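Local coordinates for viral interleukin-10 homolog (Human herpesvirus 5, PDB 1LQS), which binds the human IL-10 receptor complex, competing with human IL-10, and triggers immunosuppressive signalling that the virus exploits, at residues K16-P21 with M106-L111; V77-D82 with S94-L99. All coordinates share one frame; numbering follows the deposited sequence.

Interaction 1: K16-P21 with M106-L111; sequences KPQCRP and MRQCPL
Cys19 and Cys109 meet through their sulfurs, in a disulfide with SG of Cys19 2.0 Å from SG of Cys109. The bridge has a chi3 of 97°, the positive sign of a right-handed disulfide, and the two CA atoms lie 5.2 Å apart. SG of Cys109 is anti to the backbone N (chi1 175°), beside its own carbonyl carbon, where it meets SG of Cys19. The carbonyl of Gln18 comes in beside the bridge, its O 3.2 Å from CB of Cys109, and that same O accepts a hydrogen bond from the hydroxyl of Tyr24. Beyond the sulfurs, SG of Cys19 reaches the proline ring of Pro110, 4.5 Å from its CD.

The preceding residues, Gln18 and Gln108, stack their amides away from the sulfurs. The Gln18 chain bends at chi2, while the Gln108 chain runs extended beyond CG; the chains cross obliquely, yet their amides lie nearly parallel, the planes 20° apart. The closest atoms are OE1 of Gln18 and OE1 of Gln108, 3.9 Å apart, two acceptors that form no hydrogen bond with each other. NE2 of Gln108 instead bonds back to the carbonyl of Lys104, in the last turn of helix 89-106. The Lys16 chain, extended as far as CE, brings that carbon to the backbone O of Gln108, 3.2 Å away.

Nearby, Met106 packs on Leu149 of the second subunit, and Pro21 on His154 of that same subunit. No hydrogen bond or salt bridge joins the two segments, so the covalent S-S link is the strong tie between the N-terminal loop and the loop that follows helix 89-106, and in a secreted cytokine that oxidised bond suits the extracellular setting.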
ATOM      1  N   LYS C  16      -5.390  19.813   7.071  1.00 69.33           N
ATOM      2  CA  LYS C  16      -6.332  19.720   8.197  1.00 67.92           C
ATOM      3  C   LYS C  16      -5.545  19.405   9.481  1.00 67.23           C
ATOM      4  O   LYS C  16      -4.669  18.536   9.485  1.00 67.59           O
ATOM      5  CB  LYS C  16      -7.350  18.616   7.919  1.00 67.55           C
ATOM      6  CG  LYS C  16      -8.551  18.603   8.838  1.00 67.01           C
ATOM      7  CD  LYS C  16      -9.519  17.503   8.404  1.00 67.39           C
ATOM      8  CE  LYS C  16     -10.771  17.475   9.265  1.00 67.52           C
ATOM      9  NZ  LYS C  16     -11.475  18.789   9.244  1.00 68.76           N
ATOM     10  N   PRO C  17      -5.850  20.097  10.590  1.00 66.09           N
ATOM     11  CA  PRO C  17      -5.122  19.845  11.839  1.00 64.93           C
ATOM     12  C   PRO C  17      -5.203  18.426  12.416  1.00 63.70           C
ATOM     13  O   PRO C  17      -4.174  17.845  12.748  1.00 63.30           O
ATOM     14  CB  PRO C  17      -5.676  20.917  12.781  1.00 64.21           C
ATOM     15  CG  PRO C  17      -7.073  21.087  12.305  1.00 65.13           C
ATOM     16  CD  PRO C  17      -6.931  21.077  10.796  1.00 66.30           C
ATOM     17  N   GLN C  18      -6.406  17.863  12.534  1.00 62.05           N
ATOM     18  CA  GLN C  18      -6.552  16.509  13.069  1.00 60.60           C
ATOM     19  C   GLN C  18      -5.936  15.481  12.121  1.00 59.43           C
ATOM     20  O   GLN C  18      -6.179  14.283  12.244  1.00 60.09           O
ATOM     21  CB  GLN C  18      -8.031  16.156  13.297  1.00 60.99           C
ATOM     22  CG  GLN C  18      -8.796  17.090  14.223  1.00 60.98           C
ATOM     23  CD  GLN C  18      -9.264  18.361  13.527  1.00 61.75           C
ATOM     24  OE1 GLN C  18      -9.933  19.202  14.130  1.00 60.83           O
ATOM     25  NE2 GLN C  18      -8.914  18.503  12.253  1.00 60.15           N
ATOM     26  N   CYS C  19      -5.148  15.954  11.167  1.00 58.06           N
ATOM     27  CA  CYS C  19      -4.494  15.076  10.205  1.00 57.12           C
ATOM     28  C   CYS C  19      -2.991  15.117  10.435  1.00 54.99           C
ATOM     29  O   CYS C  19      -2.254  14.257   9.961  1.00 54.48           O
ATOM     30  CB  CYS C  19      -4.781  15.533   8.774  1.00 58.45           C
ATOM     31  SG  CYS C  19      -6.135  14.735   7.840  1.00 62.01           S
ATOM     32  N   ARG C  20      -2.542  16.140  11.153  1.00 54.49           N
ATOM     33  CA  ARG C  20      -1.125  16.322  11.463  1.00 53.47           C
ATOM     34  C   ARG C  20      -0.766  15.537  12.730  1.00 51.00           C
ATOM     35  O   ARG C  20      -1.373  15.738  13.781  1.00 50.97           O
ATOM     36  CB  ARG C  20      -0.830  17.812  11.683  1.00 54.60           C
ATOM     37  CG  ARG C  20      -1.083  18.697  10.476  1.00 58.92           C
ATOM     38  CD  ARG C  20      -0.656  20.128  10.751  1.00 63.08           C
ATOM     39  NE  ARG C  20       0.537  20.146  11.596  1.00 69.83           N
ATOM     40  CZ  ARG C  20       1.353  21.188  11.755  1.00 72.17           C
ATOM     41  NH1 ARG C  20       1.120  22.332  11.112  1.00 72.42           N
ATOM     42  NH2 ARG C  20       2.400  21.086  12.576  1.00 71.92           N
ATOM     43  N   PRO C  21       0.222  14.629  12.649  1.00 48.59           N
ATOM     44  CA  PRO C  21       0.550  13.890  13.867  1.00 47.90           C
ATOM     45  C   PRO C  21       1.031  14.826  14.977  1.00 47.93           C
ATOM     46  O   PRO C  21       0.899  14.530  16.160  1.00 47.85           O
ATOM     47  CB  PRO C  21       1.603  12.886  13.391  1.00 46.11           C
ATOM     48  CG  PRO C  21       2.201  13.520  12.212  1.00 45.22           C
ATOM     49  CD  PRO C  21       1.048  14.176  11.519  1.00 47.53           C
ATOM     50  N   MET C 106      -8.738  11.099  15.302  1.00 45.31           N
ATOM     51  CA  MET C 106      -8.217  10.276  14.226  1.00 46.71           C
ATOM     52  C   MET C 106      -9.285   9.925  13.177  1.00 48.64           C
ATOM     53  O   MET C 106      -8.972   9.817  11.985  1.00 47.98           O
ATOM     54  CB  MET C 106      -7.618   8.994  14.790  1.00 46.60           C
ATOM     55  CG  MET C 106      -6.276   9.152  15.467  1.00 43.72           C
ATOM     56  SD  MET C 106      -5.773   7.525  16.074  1.00 42.59           S
ATOM     57  CE  MET C 106      -5.369   6.710  14.540  1.00 41.84           C
ATOM     58  N   ARG C 107     -10.536   9.744  13.608  1.00 49.96           N
ATOM     59  CA  ARG C 107     -11.603   9.413  12.664  1.00 52.67           C
ATOM     60  C   ARG C 107     -12.195  10.664  12.040  1.00 53.17           C
ATOM     61  O   ARG C 107     -13.314  10.660  11.538  1.00 54.73           O
ATOM     62  CB  ARG C 107     -12.700   8.592  13.342  1.00 53.78           C
ATOM     63  CG  ARG C 107     -12.216   7.231  13.799  1.00 58.09           C
ATOM     64  CD  ARG C 107     -13.345   6.268  14.126  1.00 60.46           C
ATOM     65  NE  ARG C 107     -13.826   5.524  12.960  1.00 63.60           N
ATOM     66  CZ  ARG C 107     -14.785   5.937  12.131  1.00 64.34           C
ATOM     67  NH1 ARG C 107     -15.388   7.105  12.323  1.00 64.97           N
ATOM     68  NH2 ARG C 107     -15.159   5.169  11.116  1.00 63.92           N
ATOM     69  N   GLN C 108     -11.413  11.733  12.062  1.00 53.73           N
ATOM     70  CA  GLN C 108     -11.823  13.013  11.514  1.00 53.93           C
ATOM     71  C   GLN C 108     -10.864  13.328  10.353  1.00 54.22           C
ATOM     72  O   GLN C 108     -11.021  14.330   9.648  1.00 53.90           O
ATOM     73  CB  GLN C 108     -11.735  14.060  12.626  1.00 54.07           C
ATOM     74  CG  GLN C 108     -12.646  15.256  12.491  1.00 55.38           C
ATOM     75  CD  GLN C 108     -12.950  15.886  13.846  1.00 57.72           C
ATOM     76  OE1 GLN C 108     -13.191  17.095  13.951  1.00 57.55           O
ATOM     77  NE2 GLN C 108     -12.952  15.058  14.893  1.00 56.54           N
ATOM     78  N   CYS C 109      -9.872  12.449  10.177  1.00 53.92           N
ATOM     79  CA  CYS C 109      -8.868  12.558   9.113  1.00 52.80           C
ATOM     80  C   CYS C 109      -8.856  11.275   8.258  1.00 51.88           C
ATOM     81  O   CYS C 109      -8.450  10.203   8.721  1.00 50.47           O
ATOM     82  CB  CYS C 109      -7.464  12.783   9.707  1.00 54.61           C
ATOM     83  SG  CYS C 109      -6.155  12.791   8.433  1.00 55.11           S
ATOM     84  N   PRO C 110      -9.295  11.375   6.991  1.00 51.54           N
ATOM     85  CA  PRO C 110      -9.355  10.257   6.035  1.00 50.51           C
ATOM     86  C   PRO C 110      -8.031   9.524   5.917  1.00 50.06           C
ATOM     87  O   PRO C 110      -7.962   8.296   6.003  1.00 49.83           O
ATOM     88  CB  PRO C 110      -9.716  10.939   4.724  1.00 48.98           C
ATOM     89  CG  PRO C 110     -10.529  12.095   5.167  1.00 50.98           C
ATOM     90  CD  PRO C 110      -9.764  12.618   6.359  1.00 51.96           C
ATOM     91  N   LEU C 111      -6.981  10.306   5.712  1.00 49.91           N
ATOM     92  CA  LEU C 111      -5.638   9.784   5.550  1.00 49.74           C
ATOM     93  C   LEU C 111      -5.167   8.934   6.742  1.00 49.34           C
ATOM     94  O   LEU C 111      -4.288   8.073   6.598  1.00 48.66           O
ATOM     95  CB  LEU C 111      -4.696  10.959   5.310  1.00 50.35           C
ATOM     96  CG  LEU C 111      -3.589  10.754   4.285  1.00 52.47           C
ATOM     97  CD1 LEU C 111      -4.160  10.088   3.042  1.00 51.15           C
ATOM     98  CD2 LEU C 111      -2.951  12.109   3.952  1.00 51.72           C
TER

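Interaction 2: V77-D82 with S94-L99; sequences VFPAGD and SMRSTL
Phe78 and Arg96 have the nearest CA atoms, 6.4 Å apart, where helix segments 77-82 and 94-99 run nearly antiparallel, their axes 166° apart and 10.4 Å distant. The 77-82 segment is kinked at Pro79, whose N cannot donate a bond to the preceding turn. The Phe78 ring lies between the two helices. CB of Arg96 sits over one face of it in a CH-pi contact, 4.1 Å from the ring centroid and 21° off the normal.

These are the adjacent helices 62-84 and 89-106, a hairpin in the helical bundle of the IL-10 family. As in the intertwined IL-10 dimer, the partner chain contributes to the bundle, and Leu142 of the second subunit packs on both Phe78 and Met95.

Around the rest of the ring, CD2 of Leu99 comes in at the edge, near the ring plane, 3.8 Å from CE1 of Phe78. The Met95 chain crosses Phe78 at about a right angle, its CB 3.6 Å from CZ of Phe78. Arg96 runs extended from CG to NE past Pro79, whose CG lies at the edge of the guanidinium, and NH1 ends in a salt bridge with Glu100 one turn on.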
ATOM      1  N   VAL C  77     -10.805  -3.703  26.987  1.00 45.53           N
ATOM      2  CA  VAL C  77      -9.629  -3.716  27.856  1.00 45.78           C
ATOM      3  C   VAL C  77      -9.685  -2.725  29.023  1.00 46.47           C
ATOM      4  O   VAL C  77      -9.643  -3.125  30.190  1.00 45.00           O
ATOM      5  CB  VAL C  77      -8.337  -3.450  27.055  1.00 46.38           C
ATOM      6  CG1 VAL C  77      -7.131  -3.728  27.934  1.00 46.22           C
ATOM      7  CG2 VAL C  77      -8.297  -4.310  25.801  1.00 44.46           C
ATOM      8  N   PHE C  78      -9.773  -1.434  28.723  1.00 46.20           N
ATOM      9  CA  PHE C  78      -9.817  -0.465  29.805  1.00 47.22           C
ATOM     10  C   PHE C  78     -10.962  -0.704  30.775  1.00 48.25           C
ATOM     11  O   PHE C  78     -10.738  -0.743  31.987  1.00 51.06           O
ATOM     12  CB  PHE C  78      -9.859   0.972  29.273  1.00 45.95           C
ATOM     13  CG  PHE C  78      -8.497   1.594  29.116  1.00 44.52           C
ATOM     14  CD1 PHE C  78      -7.972   1.852  27.857  1.00 43.28           C
ATOM     15  CD2 PHE C  78      -7.732   1.906  30.234  1.00 44.23           C
ATOM     16  CE1 PHE C  78      -6.715   2.406  27.713  1.00 41.48           C
ATOM     17  CE2 PHE C  78      -6.468   2.463  30.097  1.00 44.64           C
ATOM     18  CZ  PHE C  78      -5.961   2.712  28.827  1.00 43.59           C
ATOM     19  N   PRO C  79     -12.200  -0.868  30.274  1.00 47.84           N
ATOM     20  CA  PRO C  79     -13.318  -1.103  31.190  1.00 47.39           C
ATOM     21  C   PRO C  79     -13.063  -2.327  32.053  1.00 48.57           C
ATOM     22  O   PRO C  79     -13.270  -2.290  33.259  1.00 49.55           O
ATOM     23  CB  PRO C  79     -14.498  -1.289  30.252  1.00 46.55           C
ATOM     24  CG  PRO C  79     -14.153  -0.413  29.111  1.00 48.15           C
ATOM     25  CD  PRO C  79     -12.688  -0.724  28.894  1.00 48.27           C
ATOM     26  N   ALA C  80     -12.602  -3.410  31.436  1.00 49.65           N
ATOM     27  CA  ALA C  80     -12.314  -4.629  32.177  1.00 50.52           C
ATOM     28  C   ALA C  80     -11.195  -4.365  33.175  1.00 52.67           C
ATOM     29  O   ALA C  80     -11.109  -5.024  34.207  1.00 53.57           O
ATOM     30  CB  ALA C  80     -11.908  -5.736  31.227  1.00 49.52           C
ATOM     31  N   GLY C  81     -10.341  -3.391  32.857  1.00 54.78           N
ATOM     32  CA  GLY C  81      -9.225  -3.043  33.721  1.00 55.20           C
ATOM     33  C   GLY C  81      -9.630  -2.542  35.094  1.00 56.48           C
ATOM     34  O   GLY C  81      -8.920  -2.773  36.073  1.00 55.76           O
ATOM     35  N   ASP C  82     -10.767  -1.858  35.175  1.00 57.65           N
ATOM     36  CA  ASP C  82     -11.258  -1.331  36.448  1.00 60.19           C
ATOM     37  C   ASP C  82     -11.517  -2.421  37.508  1.00 61.33           C
ATOM     38  O   ASP C  82     -11.437  -2.166  38.715  1.00 61.65           O
ATOM     39  CB  ASP C  82     -12.531  -0.523  36.206  1.00 61.07           C
ATOM     40  CG  ASP C  82     -12.241   0.892  35.745  1.00 64.77           C
ATOM     41  OD1 ASP C  82     -11.305   1.094  34.931  1.00 66.30           O
ATOM     42  OD2 ASP C  82     -12.964   1.805  36.195  1.00 64.72           O
ATOM     43  N   SER C  94      -8.119   8.057  33.274  1.00 46.14           N
ATOM     44  CA  SER C  94      -7.388   9.162  32.671  1.00 45.34           C
ATOM     45  C   SER C  94      -6.857   8.760  31.295  1.00 44.62           C
ATOM     46  O   SER C  94      -6.982   9.503  30.323  1.00 44.51           O
ATOM     47  CB  SER C  94      -6.227   9.556  33.588  1.00 45.25           C
ATOM     48  OG  SER C  94      -5.326  10.433  32.940  1.00 45.16           O
ATOM     49  N   MET C  95      -6.264   7.575  31.229  1.00 42.61           N
ATOM     50  CA  MET C  95      -5.710   7.081  29.991  1.00 42.54           C
ATOM     51  C   MET C  95      -6.802   6.800  28.968  1.00 43.87           C
ATOM     52  O   MET C  95      -6.688   7.232  27.816  1.00 43.86           O
ATOM     53  CB  MET C  95      -4.856   5.820  30.242  1.00 42.34           C
ATOM     54  CG  MET C  95      -3.520   6.100  30.970  1.00 41.82           C
ATOM     55  SD  MET C  95      -2.330   4.714  31.147  1.00 42.23           S
ATOM     56  CE  MET C  95      -3.207   3.669  32.329  1.00 41.90           C
ATOM     57  N   ARG C  96      -7.863   6.097  29.377  1.00 43.75           N
ATOM     58  CA  ARG C  96      -8.949   5.774  28.451  1.00 42.33           C
ATOM     59  C   ARG C  96      -9.469   7.071  27.855  1.00 40.92           C
ATOM     60  O   ARG C  96      -9.691   7.177  26.648  1.00 40.51           O
ATOM     61  CB  ARG C  96     -10.098   5.051  29.162  1.00 43.53           C
ATOM     62  CG  ARG C  96     -11.198   4.558  28.202  1.00 44.82           C
ATOM     63  CD  ARG C  96     -12.492   4.235  28.933  1.00 48.54           C
ATOM     64  NE  ARG C  96     -13.556   3.700  28.068  1.00 52.79           N
ATOM     65  CZ  ARG C  96     -14.145   4.355  27.065  1.00 54.48           C
ATOM     66  NH1 ARG C  96     -13.790   5.597  26.759  1.00 55.05           N
ATOM     67  NH2 ARG C  96     -15.112   3.769  26.369  1.00 54.49           N
ATOM     68  N   SER C  97      -9.642   8.050  28.736  1.00 39.12           N
ATOM     69  CA  SER C  97     -10.131   9.383  28.397  1.00 38.33           C
ATOM     70  C   SER C  97      -9.274  10.045  27.317  1.00 38.95           C
ATOM     71  O   SER C  97      -9.787  10.535  26.308  1.00 38.34           O
ATOM     72  CB  SER C  97     -10.121  10.236  29.664  1.00 39.43           C
ATOM     73  OG  SER C  97     -10.817  11.452  29.504  1.00 42.85           O
ATOM     74  N   THR C  98      -7.961  10.063  27.545  1.00 38.73           N
ATOM     75  CA  THR C  98      -7.026  10.656  26.599  1.00 38.62           C
ATOM     76  C   THR C  98      -6.980   9.834  25.307  1.00 38.67           C
ATOM     77  O   THR C  98      -6.879  10.382  24.208  1.00 38.83           O
ATOM     78  CB  THR C  98      -5.599  10.742  27.203  1.00 38.32           C
ATOM     79  OG1 THR C  98      -5.578  11.723  28.244  1.00 39.35           O
ATOM     80  CG2 THR C  98      -4.575  11.115  26.138  1.00 38.03           C
ATOM     81  N   LEU C  99      -7.057   8.519  25.438  1.00 38.39           N
ATOM     82  CA  LEU C  99      -7.008   7.678  24.263  1.00 38.84           C
ATOM     83  C   LEU C  99      -8.264   7.958  23.474  1.00 39.86           C
ATOM     84  O   LEU C  99      -8.248   7.989  22.243  1.00 39.57           O
ATOM     85  CB  LEU C  99      -6.933   6.209  24.668  1.00 39.31           C
ATOM     86  CG  LEU C  99      -6.587   5.194  23.577  1.00 39.30           C
ATOM     87  CD1 LEU C  99      -5.431   5.695  22.710  1.00 39.63           C
ATOM     88  CD2 LEU C  99      -6.241   3.877  24.250  1.00 37.65           C
TER

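How the interactions relate
Helix 89-106 joins the two contacts: segment 94-99 lies midway along it, while segment 106-111 starts at its last residue and runs into the following loop. Along the chain the order is 16-21, 77-82, 94-99, 106-111, so the helical hairpin of interaction 2 falls wholly between the two ends that the disulfide of interaction 1 brings together. The centres are 23 Å apart and the nearest atoms about 7 Å, without touching. Interaction 1 is a surface contact at the loop end; interaction 2 is buried between helices. Both also meet the second subunit, in keeping with the intertwined dimer of IL-10 cytokines.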